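PDB 1EZW: 5,10-methylenetetrahydromethanopterin reductase from Methanopyrus kandleri, which catalyses the reversible reduction of methylene-tetrahydromethanopterin to methyl-tetrahydromethanopterin with reduced coenzyme F420, a step of methanogenesis from carbon dioxide. Local coordinates for residues A91-G96 and E136-Y141; P68-P73 and M106-P111. All coordinates share one frame; numbering follows the deposited sequence. Where two conformers were deposited one is given.

Contact 1: residues A91-G96 and E136-Y141; sequences AIIGMG and EVIYQY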
ATOM      1  N   ALA A  91       2.579   0.752 -16.606  1.00 14.93           N
ATOM      2  CA  ALA A  91       1.518  -0.007 -17.219  1.00 13.87           C
ATOM      3  C   ALA A  91       1.850  -0.553 -18.602  1.00 15.27           C
ATOM      4  O   ALA A  91       2.626   0.052 -19.343  1.00 17.42           O
ATOM      5  CB  ALA A  91       0.243   0.854 -17.322  1.00 16.66           C
ATOM      6  N   ILE A  92       1.217  -1.667 -18.904  1.00 15.17           N
ATOM      7  CA  ILE A  92       1.287  -2.291 -20.240  1.00 13.99           C
ATOM      8  C   ILE A  92      -0.136  -2.732 -20.560  1.00 15.75           C
ATOM      9  O   ILE A  92      -0.964  -2.978 -19.662  1.00 14.72           O
ATOM     10  CB  ILE A  92       2.254  -3.500 -20.285  1.00 16.44           C
ATOM     11  CG1 ILE A  92       1.809  -4.581 -19.294  1.00 17.35           C
ATOM     12  CG2 ILE A  92       3.678  -3.014 -20.041  1.00 17.24           C
ATOM     13  CD1 ILE A  92       2.821  -5.750 -19.067  1.00 18.60           C
ATOM     14  N   ILE A  93      -0.463  -2.858 -21.850  1.00 14.69           N
ATOM     15  CA  ILE A  93      -1.805  -3.303 -22.215  1.00 15.45           C
ATOM     16  C   ILE A  93      -1.706  -4.640 -22.967  1.00 17.83           C
ATOM     17  O   ILE A  93      -0.885  -4.737 -23.883  1.00 18.47           O
ATOM     18  CB  ILE A  93      -2.446  -2.308 -23.217  1.00 15.19           C
ATOM     19  CG1 ILE A  93      -2.612  -0.937 -22.573  1.00 17.10           C
ATOM     20  CG2 ILE A  93      -3.796  -2.880 -23.717  1.00 16.92           C
ATOM     21  CD1 ILE A  93      -2.850   0.193 -23.608  1.00 20.01           C
ATOM     22  N   GLY A  94      -2.514  -5.631 -22.566  1.00 16.81           N
ATOM     23  CA  GLY A  94      -2.623  -6.912 -23.265  1.00 17.77           C
ATOM     24  C   GLY A  94      -4.065  -6.930 -23.779  1.00 19.00           C
ATOM     25  O   GLY A  94      -4.984  -6.921 -22.987  1.00 19.00           O
ATOM     26  N   MET A  95      -4.294  -6.961 -25.098  1.00 16.35           N
ATOM     27  CA  MET A  95      -5.666  -6.908 -25.603  1.00 18.27           C
ATOM     28  C   MET A  95      -5.917  -8.083 -26.547  1.00 20.07           C
ATOM     29  O   MET A  95      -5.114  -8.346 -27.420  1.00 19.76           O
ATOM     30  CB  MET A  95      -5.832  -5.587 -26.379  1.00 18.44           C
ATOM     31  CG  MET A  95      -7.208  -5.389 -26.993  1.00 18.67           C
ATOM     32  SD  MET A  95      -8.529  -5.219 -25.769  1.00 20.20           S
ATOM     33  CE  MET A  95      -8.036  -3.710 -24.979  1.00 21.05           C
ATOM     34  N   GLY A  96      -7.007  -8.785 -26.344  1.00 18.97           N
ATOM     35  CA  GLY A  96      -7.365  -9.906 -27.203  1.00 19.35           C
ATOM     36  C   GLY A  96      -8.835  -9.842 -27.546  1.00 20.47           C
ATOM     37  O   GLY A  96      -9.529  -8.904 -27.185  1.00 20.55           O
ATOM     38  N   GLU A 136      -7.410   2.580 -31.059  0.50 20.66           N
ATOM     39  CA  GLU A 136      -7.496   4.011 -31.359  0.50 21.39           C
ATOM     40  C   GLU A 136      -8.131   4.794 -30.208  0.50 20.31           C
ATOM     41  O   GLU A 136      -7.674   5.882 -29.878  0.50 21.43           O
ATOM     42  CB  GLU A 136      -8.290   4.267 -32.646  0.50 23.73           C
ATOM     43  CG  GLU A 136      -7.579   3.762 -33.862  0.50 26.24           C
ATOM     44  CD  GLU A 136      -6.206   4.375 -34.020  0.50 27.52           C
ATOM     45  OE1 GLU A 136      -5.270   3.615 -34.334  0.50 31.25           O
ATOM     46  OE2 GLU A 136      -6.053   5.610 -33.834  0.50 27.93           O
ATOM     47  N   VAL A 137      -9.184   4.254 -29.614  1.00 20.10           N
ATOM     48  CA  VAL A 137      -9.827   4.948 -28.507  1.00 20.55           C
ATOM     49  C   VAL A 137      -8.883   5.080 -27.305  1.00 19.80           C
ATOM     50  O   VAL A 137      -8.780   6.143 -26.688  1.00 17.82           O
ATOM     51  CB  VAL A 137     -11.116   4.222 -28.089  1.00 20.32           C
ATOM     52  CG1 VAL A 137     -11.631   4.766 -26.722  1.00 19.73           C
ATOM     53  CG2 VAL A 137     -12.183   4.417 -29.191  1.00 21.87           C
ATOM     54  N   ILE A 138      -8.203   3.991 -26.968  1.00 19.42           N
ATOM     55  CA  ILE A 138      -7.283   4.068 -25.844  1.00 20.20           C
ATOM     56  C   ILE A 138      -6.196   5.087 -26.037  1.00 18.26           C
ATOM     57  O   ILE A 138      -5.926   5.872 -25.135  1.00 17.46           O
ATOM     58  CB  ILE A 138      -6.656   2.671 -25.567  1.00 19.36           C
ATOM     59  CG1 ILE A 138      -7.754   1.715 -25.090  1.00 18.43           C
ATOM     60  CG2 ILE A 138      -5.505   2.812 -24.548  1.00 20.15           C
ATOM     61  CD1 ILE A 138      -7.224   0.254 -24.918  1.00 21.96           C
ATOM     62  N   TYR A 139      -5.555   5.119 -27.213  1.00 18.55           N
ATOM     63  CA  TYR A 139      -4.464   6.054 -27.383  1.00 19.01           C
ATOM     64  C   TYR A 139      -4.931   7.495 -27.529  1.00 19.23           C
ATOM     65  O   TYR A 139      -4.223   8.401 -27.106  1.00 19.44           O
ATOM     66  CB  TYR A 139      -3.533   5.567 -28.512  1.00 18.92           C
ATOM     67  CG  TYR A 139      -2.692   4.423 -27.927  1.00 17.39           C
ATOM     68  CD1 TYR A 139      -3.194   3.115 -27.873  1.00 17.81           C
ATOM     69  CD2 TYR A 139      -1.457   4.696 -27.341  1.00 20.04           C
ATOM     70  CE1 TYR A 139      -2.474   2.073 -27.233  1.00 20.86           C
ATOM     71  CE2 TYR A 139      -0.711   3.666 -26.691  1.00 20.91           C
ATOM     72  CZ  TYR A 139      -1.235   2.372 -26.646  1.00 21.84           C
ATOM     73  OH  TYR A 139      -0.549   1.359 -26.013  1.00 22.02           O
ATOM     74  N   GLN A 140      -6.122   7.715 -28.091  1.00 18.40           N
ATOM     75  CA  GLN A 140      -6.640   9.083 -28.079  1.00 18.94           C
ATOM     76  C   GLN A 140      -6.821   9.533 -26.619  1.00 18.79           C
ATOM     77  O   GLN A 140      -6.518  10.681 -26.279  1.00 19.34           O
ATOM     78  CB  GLN A 140      -7.987   9.221 -28.785  1.00 19.17           C
ATOM     79  CG  GLN A 140      -7.880   9.169 -30.336  1.00 21.82           C
ATOM     80  CD  GLN A 140      -9.199   9.567 -30.967  1.00 25.27           C
ATOM     81  OE1 GLN A 140      -9.888  10.443 -30.439  1.00 23.36           O
ATOM     82  NE2 GLN A 140      -9.535   8.969 -32.136  1.00 23.49           N
ATOM     83  N   TYR A 141      -7.287   8.623 -25.762  1.00 18.41           N
ATOM     84  CA  TYR A 141      -7.502   8.914 -24.334  1.00 17.56           C
ATOM     85  C   TYR A 141      -6.156   9.220 -23.653  1.00 17.58           C
ATOM     86  O   TYR A 141      -6.019  10.189 -22.909  1.00 18.95           O
ATOM     87  CB  TYR A 141      -8.178   7.690 -23.693  1.00 16.75           C
ATOM     88  CG  TYR A 141      -8.586   7.875 -22.242  1.00 15.82           C
ATOM     89  CD1 TYR A 141      -9.902   8.143 -21.897  1.00 16.55           C
ATOM     90  CD2 TYR A 141      -7.636   7.790 -21.222  1.00 16.41           C
ATOM     91  CE1 TYR A 141     -10.289   8.321 -20.542  1.00 18.64           C
ATOM     92  CE2 TYR A 141      -8.006   7.962 -19.871  1.00 17.34           C
ATOM     93  CZ  TYR A 141      -9.326   8.223 -19.541  1.00 17.88           C
ATOM     94  OH  TYR A 141      -9.726   8.330 -18.202  1.00 16.36           O
TER
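The phenol ring of Y139 meets the strand through I93, whose CD1 methyl comes in obliquely near the hydroxyl end, 3.5 Å from Y139 OH and 4.1 Å from Y139 CZ. The hydroxyl itself is taken by the backbone oxygen of I171, which would help to fix the far end of the ring, while F173 of strand 173-176 also packs against Y139. Tyrosine suits this place because its flat body can lie among apolar groups while its polar tip finds a carbonyl. The same I93 methyl also touches I138: the two isoleucines slide past each other in opposite directions, and I93 CD1 stops 3.8 Å from I138 CG2. The second branch of I138 is used as well, since I138 CD1 meets M95 CE tip to tip at 4.0 Å. M95 CG extends opposite the backbone N (chi1 179°), and the chain then bends at chi2 and chi3, which brings CE to I138. Thus I93 and M95, alternate residues of strand 93-95, present their side chains to one helix, with G94 between them. The strand and helix segments run nearly antiparallel, at 161° with axes 12.4 Å apart, the strand-against-outer-helix packing of a TIM barrel.

Contact 2: residues P68-P73 and M106-P111; sequences PYTRHP and MGLPFP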
ATOM      1  N   PRO A  68     -12.228  -6.112 -25.953  1.00 19.58           N
ATOM      2  CA  PRO A  68     -13.062  -4.936 -26.309  1.00 17.89           C
ATOM      3  C   PRO A  68     -14.511  -4.950 -25.873  1.00 17.42           C
ATOM      4  O   PRO A  68     -15.184  -3.921 -25.983  1.00 19.37           O
ATOM      5  CB  PRO A  68     -13.060  -4.963 -27.856  1.00 20.45           C
ATOM      6  CG  PRO A  68     -11.884  -5.886 -28.215  1.00 20.41           C
ATOM      7  CD  PRO A  68     -11.925  -6.938 -27.145  1.00 20.18           C
ATOM      8  N   TYR A  69     -14.983  -6.091 -25.384  1.00 17.66           N
ATOM      9  CA  TYR A  69     -16.409  -6.294 -25.165  1.00 19.28           C
ATOM     10  C   TYR A  69     -17.039  -6.154 -23.811  1.00 18.64           C
ATOM     11  O   TYR A  69     -18.144  -5.635 -23.695  1.00 21.23           O
ATOM     12  CB  TYR A  69     -16.790  -7.694 -25.678  1.00 18.76           C
ATOM     13  CG  TYR A  69     -16.266  -7.963 -27.085  1.00 21.44           C
ATOM     14  CD1 TYR A  69     -15.188  -8.835 -27.283  1.00 21.40           C
ATOM     15  CD2 TYR A  69     -16.767  -7.256 -28.191  1.00 23.53           C
ATOM     16  CE1 TYR A  69     -14.616  -9.003 -28.534  1.00 23.89           C
ATOM     17  CE2 TYR A  69     -16.176  -7.422 -29.487  1.00 24.73           C
ATOM     18  CZ  TYR A  69     -15.099  -8.301 -29.631  1.00 25.89           C
ATOM     19  OH  TYR A  69     -14.487  -8.503 -30.879  1.00 28.84           O
ATOM     20  N   THR A  70     -16.369  -6.664 -22.783  1.00 17.50           N
ATOM     21  CA  THR A  70     -17.005  -6.658 -21.474  1.00 16.44           C
ATOM     22  C   THR A  70     -16.977  -5.308 -20.769  1.00 16.64           C
ATOM     23  O   THR A  70     -17.599  -5.170 -19.714  1.00 17.27           O
ATOM     24  CB  THR A  70     -16.378  -7.706 -20.565  1.00 17.64           C
ATOM     25  OG1 THR A  70     -15.012  -7.326 -20.347  1.00 16.46           O
ATOM     26  CG2 THR A  70     -16.467  -9.159 -21.217  1.00 15.68           C
ATOM     27  N   ARG A  71     -16.235  -4.339 -21.312  1.00 17.21           N
ATOM     28  CA  ARG A  71     -16.196  -2.980 -20.734  1.00 16.09           C
ATOM     29  C   ARG A  71     -16.090  -2.047 -21.922  1.00 16.00           C
ATOM     30  O   ARG A  71     -15.465  -2.383 -22.925  1.00 17.60           O
ATOM     31  CB  ARG A  71     -14.921  -2.754 -19.904  1.00 15.64           C
ATOM     32  CG  ARG A  71     -14.781  -3.701 -18.721  1.00 16.62           C
ATOM     33  CD  ARG A  71     -13.445  -3.335 -18.021  1.00 16.23           C
ATOM     34  NE  ARG A  71     -13.110  -4.248 -16.919  1.00 14.96           N
ATOM     35  CZ  ARG A  71     -12.662  -5.488 -17.106  1.00 15.04           C
ATOM     36  NH1 ARG A  71     -12.375  -6.277 -16.071  1.00 17.70           N
ATOM     37  NH2 ARG A  71     -12.506  -5.942 -18.342  1.00 17.07           N
ATOM     38  N   HIS A  72     -16.664  -0.851 -21.810  1.00 15.53           N
ATOM     39  CA  HIS A  72     -16.551   0.125 -22.878  1.00 16.32           C
ATOM     40  C   HIS A  72     -15.068   0.466 -23.042  1.00 17.56           C
ATOM     41  O   HIS A  72     -14.325   0.539 -22.063  1.00 17.13           O
ATOM     42  CB  HIS A  72     -17.335   1.379 -22.472  1.00 18.00           C
ATOM     43  CG  HIS A  72     -17.551   2.360 -23.586  1.00 18.44           C
ATOM     44  ND1 HIS A  72     -16.550   3.166 -24.075  1.00 18.09           N
ATOM     45  CD2 HIS A  72     -18.665   2.647 -24.312  1.00 19.15           C
ATOM     46  CE1 HIS A  72     -17.034   3.911 -25.067  1.00 20.57           C
ATOM     47  NE2 HIS A  72     -18.318   3.616 -25.224  1.00 18.53           N
ATOM     48  N   PRO A  73     -14.591   0.654 -24.270  1.00 18.42           N
ATOM     49  CA  PRO A  73     -13.182   0.980 -24.419  1.00 19.27           C
ATOM     50  C   PRO A  73     -12.702   2.222 -23.675  1.00 18.85           C
ATOM     51  O   PRO A  73     -11.530   2.295 -23.318  1.00 16.33           O
ATOM     52  CB  PRO A  73     -13.006   1.054 -25.951  1.00 21.16           C
ATOM     53  CG  PRO A  73     -14.353   1.368 -26.447  1.00 21.05           C
ATOM     54  CD  PRO A  73     -15.220   0.477 -25.607  1.00 19.87           C
ATOM     55  N   MET A 106     -20.411 -16.109 -19.544  1.00 20.99           N
ATOM     56  CA  MET A 106     -21.011 -14.782 -19.372  1.00 21.45           C
ATOM     57  C   MET A 106     -22.307 -14.600 -20.138  1.00 22.64           C
ATOM     58  O   MET A 106     -23.114 -13.756 -19.763  1.00 21.89           O
ATOM     59  CB  MET A 106     -20.039 -13.693 -19.817  1.00 21.63           C
ATOM     60  CG  MET A 106     -18.754 -13.678 -19.018  1.00 18.07           C
ATOM     61  SD  MET A 106     -17.671 -12.320 -19.473  1.00 19.58           S
ATOM     62  CE  MET A 106     -18.485 -10.951 -18.513  1.00 18.79           C
ATOM     63  N   GLY A 107     -22.471 -15.362 -21.220  1.00 22.56           N
ATOM     64  CA  GLY A 107     -23.665 -15.250 -22.048  1.00 23.38           C
ATOM     65  C   GLY A 107     -23.375 -14.458 -23.314  1.00 23.45           C
ATOM     66  O   GLY A 107     -24.279 -14.110 -24.059  1.00 24.53           O
ATOM     67  N   LEU A 108     -22.111 -14.154 -23.584  1.00 22.59           N
ATOM     68  CA  LEU A 108     -21.762 -13.398 -24.771  1.00 23.52           C
ATOM     69  C   LEU A 108     -21.372 -14.372 -25.870  1.00 25.24           C
ATOM     70  O   LEU A 108     -20.795 -15.412 -25.594  1.00 26.47           O
ATOM     71  CB  LEU A 108     -20.559 -12.493 -24.490  1.00 24.87           C
ATOM     72  CG  LEU A 108     -20.811 -11.306 -23.557  1.00 25.48           C
ATOM     73  CD1 LEU A 108     -19.474 -10.572 -23.328  1.00 23.67           C
ATOM     74  CD2 LEU A 108     -21.832 -10.348 -24.191  1.00 25.30           C
ATOM     75  N   PRO A 109     -21.680 -14.040 -27.122  1.00 26.57           N
ATOM     76  CA  PRO A 109     -21.305 -14.962 -28.189  1.00 27.53           C
ATOM     77  C   PRO A 109     -19.791 -14.971 -28.392  1.00 28.67           C
ATOM     78  O   PRO A 109     -19.082 -14.012 -28.029  1.00 26.84           O
ATOM     79  CB  PRO A 109     -22.068 -14.401 -29.397  1.00 27.37           C
ATOM     80  CG  PRO A 109     -22.009 -12.891 -29.155  1.00 28.34           C
ATOM     81  CD  PRO A 109     -22.395 -12.862 -27.654  1.00 26.85           C
ATOM     82  N   PHE A 110     -19.267 -16.066 -28.937  1.00 28.54           N
ATOM     83  CA  PHE A 110     -17.840 -16.103 -29.207  1.00 29.13           C
ATOM     84  C   PHE A 110     -17.576 -16.943 -30.445  1.00 30.51           C
ATOM     85  O   PHE A 110     -18.024 -18.068 -30.519  1.00 31.43           O
ATOM     86  CB  PHE A 110     -17.031 -16.727 -28.076  1.00 29.22           C
ATOM     87  CG  PHE A 110     -15.553 -16.562 -28.272  1.00 28.70           C
ATOM     88  CD1 PHE A 110     -14.929 -15.362 -27.926  1.00 28.94           C
ATOM     89  CD2 PHE A 110     -14.795 -17.563 -28.892  1.00 28.24           C
ATOM     90  CE1 PHE A 110     -13.575 -15.158 -28.196  1.00 27.61           C
ATOM     91  CE2 PHE A 110     -13.437 -17.364 -29.162  1.00 29.61           C
ATOM     92  CZ  PHE A 110     -12.826 -16.156 -28.810  1.00 28.48           C
ATOM     93  N   PRO A 111     -16.881 -16.383 -31.441  0.60 30.58           N
ATOM     94  CA  PRO A 111     -16.384 -15.004 -31.470  0.60 30.42           C
ATOM     95  C   PRO A 111     -17.498 -13.991 -31.253  0.60 30.36           C
ATOM     96  O   PRO A 111     -18.659 -14.226 -31.624  0.60 30.03           O
ATOM     97  CB  PRO A 111     -15.760 -14.900 -32.866  0.60 30.99           C
ATOM     98  CG  PRO A 111     -16.505 -16.014 -33.659  0.60 31.09           C
ATOM     99  CD  PRO A 111     -16.438 -17.103 -32.645  0.60 31.53           C
TER
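Two loops of the TIM barrel meet here: 68-73, which leads from the end of strand 60-63 into helix 73-86, and the segment 106-111, which leaves the short helix 100-106. That helix ends in a Schellman motif, with L108 N hydrogen-bonded to F103 O and G107 N to D104 O. G107 is its C-prime residue and has a positive phi of 102°, where a CB would collide with the carbonyl oxygen of M106; glycine suits the turn for that reason. The turn sets M106 and L108, the residues before and after it, on the same target, the CG2 methyl of T70. M106 crosses the threonine side chain at about a right angle and touches it with its last two atoms: T70 CG2 lies 3.8 Å from M106 SD and equally 3.8 Å from M106 CE. A bend at the end of the methionine chain (chi3 80°) lets both do so. L108 brings one branch, with L108 CD1 3.9 Å from T70 CG2. Threonine suits the place because its short beta-branched side chain offers a methyl close to the backbone; at chi1 64° OG1 lies between the backbone N and the carbonyl carbon, which puts CG2 anti to the carbonyl carbon and facing M106 and L108. The flexible methionine and the branched leucine meet the methyl from neighbouring directions, by van der Waals contact. H72 of the second subunit packs on M106, and H72 of this chain on M106 of that subunit. Within the chain, F103 of helix 100-106 packs on both T70 and L108, Y69 lies against P127 and A130 of helix 127-142, and H72 ND1 caps L74 N at the start of helix 73-86, which follows strand 60-63.

From the N terminus the chain first passes 68-73, on the way from strand 60-63 to helix 73-86, then runs through that helix into 91-96 on strand 93-95. It next goes through helix 100-106 to 106-111, and only later reaches 136-141 in helix 127-142. Contact 2 closes a loop across the 32 residues between its segments, contact 1 one across 39; because the segments alternate, the loops cross rather than nest. Their centres lie 16 Å apart, yet they touch: G96 and M95 pack on P68, and V137 and I138 on P73. The two contacts join strand 93-95 and helix 127-142 to the loop before helix 73-86 and the loop after helix 100-106.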